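Local coordinates for protein MHC class I antigen (Anolis carolinensis, PDB 7CPO) that probably presents peptide antigens to T cells as the heavy chain of a reptilian class I histocompatibility molecule, at residues V49-K54 / K178-R183. Numbering follows the deposited sequence.
Sequences VPWISK and KETLLR
Trp51 packs against Thr180 and Leu181 at one end of the MHC class I peptide-binding platform. Segment 49-54 lies in the loop between strand 44-47 and helix 62-87, and its residues 52-54 begin a 3-10 turn. Segment 178-183 holds the short helix 178-181, which follows helix 152-176, and the first residues of the link toward the immunoglobulin C1-set domain.

Trp51 has CG between its backbone N and carbonyl carbon (chi1 54°), which swings the indole toward the short helix. Leu181 CD1 lies 3.6 Å from the plane of the Trp51 indole, offset toward the rim, and its closest ring atom is Trp51 CZ2 at 3.8 Å. The two side chains cross at about a right angle. Val49 CG2, from the same segment, lies on the other side of the ring plane, also offset toward the rim. The pyrrole side meets Thr180, whose OG1 is 3.6 Å from Trp51 CD1. Trp51 NE1 gives its hydrogen bond to Gln33 OE1 of strand 33-39. Thr180 OG1 has weak hydrogen bonds with that same oxygen and with Gly177 O.

On the exposed side of the contact, the extended Lys54 chain meets Glu179 from the opposite direction. Glu179 bends at chi2 (75°), and its carboxylate reaches Lys54 in a long salt bridge, NZ to OE2 3.7 Å. The stronger partner of Lys54 NZ is Tyr176 O, to which it is hydrogen-bonded. Lys178 NZ makes a salt bridge to Glu179 OE2 at 3.6 Å, so this oxygen is shared between two ammonium groups.

Beyond the helix, Arg183 turns back on it: NH1 donates to Thr180 O at 2.9 Å, with the carbonyl oxygen nearly in the guanidinium plane.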
loop_
_atom_site.group_PDB
_atom_site.type_symbol
_atom_site.label_atom_id
_atom_site.label_comp_id
_atom_site.label_asym_id
_atom_site.label_seq_id
_atom_site.Cartn_x
_atom_site.Cartn_y
_atom_site.Cartn_z
ATOM N N VAL A 49 13.921 1.335 7.941
ATOM C CA VAL A 49 13.660 2.276 9.029
ATOM C C VAL A 49 14.758 2.096 10.074
ATOM O O VAL A 49 15.393 1.048 10.143
ATOM C CB VAL A 49 12.265 2.060 9.671
ATOM C CG1 VAL A 49 11.167 2.291 8.665
ATOM C CG2 VAL A 49 12.133 0.664 10.284
ATOM N N PRO A 50 14.995 3.123 10.892
ATOM C CA PRO A 50 16.143 3.031 11.812
ATOM C C PRO A 50 15.962 1.992 12.907
ATOM O O PRO A 50 16.949 1.432 13.396
ATOM C CB PRO A 50 16.235 4.452 12.399
ATOM C CG PRO A 50 15.536 5.315 11.426
ATOM C CD PRO A 50 14.413 4.474 10.886
ATOM N N TRP A 51 14.739 1.714 13.316
ATOM C CA TRP A 51 14.560 0.957 14.542
ATOM C C TRP A 51 14.775 -0.540 14.357
ATOM O O TRP A 51 15.028 -1.236 15.348
ATOM C CB TRP A 51 13.173 1.240 15.136
ATOM C CG TRP A 51 11.958 1.039 14.233
ATOM C CD1 TRP A 51 11.193 2.023 13.651
ATOM C CD2 TRP A 51 11.330 -0.212 13.875
ATOM N NE1 TRP A 51 10.140 1.461 12.951
ATOM C CE2 TRP A 51 10.204 0.096 13.069
ATOM C CE3 TRP A 51 11.620 -1.560 14.142
ATOM C CZ2 TRP A 51 9.374 -0.899 12.522
ATOM C CZ3 TRP A 51 10.781 -2.553 13.603
ATOM C CH2 TRP A 51 9.673 -2.209 12.808
ATOM N N ILE A 52 14.719 -1.054 13.123
ATOM C CA ILE A 52 14.862 -2.499 12.934
ATOM C C ILE A 52 16.288 -2.972 13.213
ATOM O O ILE A 52 16.493 -4.166 13.476
ATOM C CB ILE A 52 14.371 -2.922 11.528
ATOM C CG1 ILE A 52 14.336 -4.446 11.369
ATOM C CG2 ILE A 52 15.208 -2.266 10.420
ATOM C CD1 ILE A 52 13.605 -5.173 12.448
ATOM N N SER A 53 17.280 -2.071 13.227
ATOM C CA SER A 53 18.626 -2.531 13.565
ATOM C C SER A 53 18.730 -2.983 15.019
ATOM O O SER A 53 19.681 -3.687 15.374
ATOM C CB SER A 53 19.673 -1.454 13.282
ATOM O OG SER A 53 19.488 -0.324 14.114
ATOM N N LYS A 54 17.765 -2.630 15.861
ATOM C CA LYS A 54 17.783 -3.136 17.225
ATOM C C LYS A 54 17.710 -4.663 17.280
ATOM O O LYS A 54 18.043 -5.259 18.315
ATOM C CB LYS A 54 16.628 -2.533 18.015
ATOM C CG LYS A 54 16.689 -1.030 18.206
ATOM C CD LYS A 54 15.491 -0.607 19.064
ATOM C CE LYS A 54 15.406 0.890 19.187
ATOM N NZ LYS A 54 14.150 1.316 19.837
ATOM N N LYS A 178 8.190 1.555 18.585
ATOM C CA LYS A 178 7.000 2.179 19.169
ATOM C C LYS A 178 6.988 3.700 18.987
ATOM O O LYS A 178 5.923 4.298 18.788
ATOM C CB LYS A 178 6.912 1.833 20.657
ATOM C CG LYS A 178 8.148 2.250 21.488
ATOM C CD LYS A 178 8.085 1.622 22.870
ATOM C CE LYS A 178 9.373 1.817 23.652
ATOM N NZ LYS A 178 9.606 3.211 24.111
ATOM N N GLU A 179 8.156 4.345 19.071
ATOM C CA GLU A 179 8.212 5.804 19.004
ATOM C C GLU A 179 7.658 6.327 17.690
ATOM O O GLU A 179 7.029 7.389 17.661
ATOM C CB GLU A 179 9.644 6.305 19.213
ATOM C CG GLU A 179 10.427 5.564 20.311
ATOM C CD GLU A 179 10.930 4.117 19.934
ATOM O OE1 GLU A 179 11.049 3.741 18.726
ATOM O OE2 GLU A 179 11.204 3.346 20.889
ATOM N N THR A 180 7.860 5.605 16.595
ATOM C CA THR A 180 7.262 6.039 15.340
ATOM C C THR A 180 6.033 5.228 14.946
ATOM O O THR A 180 5.125 5.781 14.319
ATOM C CB THR A 180 8.304 6.008 14.214
ATOM O OG1 THR A 180 8.799 4.679 14.039
ATOM C CG2 THR A 180 9.473 6.900 14.566
ATOM N N LEU A 181 5.960 3.948 15.332
ATOM C CA LEU A 181 4.819 3.119 14.950
ATOM C C LEU A 181 3.535 3.540 15.659
ATOM O O LEU A 181 2.437 3.383 15.105
ATOM C CB LEU A 181 5.112 1.652 15.249
ATOM C CG LEU A 181 6.148 0.977 14.357
ATOM C CD1 LEU A 181 6.618 -0.332 15.012
ATOM C CD2 LEU A 181 5.555 0.729 12.978
ATOM N N LEU A 182 3.644 4.066 16.877
ATOM C CA LEU A 182 2.479 4.379 17.688
ATOM C C LEU A 182 2.311 5.877 17.892
ATOM O O LEU A 182 1.537 6.297 18.754
ATOM C CB LEU A 182 2.580 3.645 19.027
ATOM C CG LEU A 182 2.887 2.150 18.820
ATOM C CD1 LEU A 182 3.169 1.447 20.120
ATOM C CD2 LEU A 182 1.777 1.443 18.056
ATOM N N ARG A 183 3.010 6.691 17.111
ATOM C CA ARG A 183 2.860 8.131 17.184
ATOM C C ARG A 183 1.508 8.555 16.606
ATOM O O ARG A 183 0.813 7.787 15.932
ATOM C CB ARG A 183 3.991 8.819 16.425
ATOM C CG ARG A 183 3.767 8.864 14.905
ATOM C CD ARG A 183 5.043 9.318 14.196
ATOM N NE ARG A 183 4.821 9.685 12.800
ATOM C CZ ARG A 183 4.616 8.830 11.802
ATOM N NH1 ARG A 183 4.581 7.519 12.021
ATOM N NH2 ARG A 183 4.437 9.296 10.576
#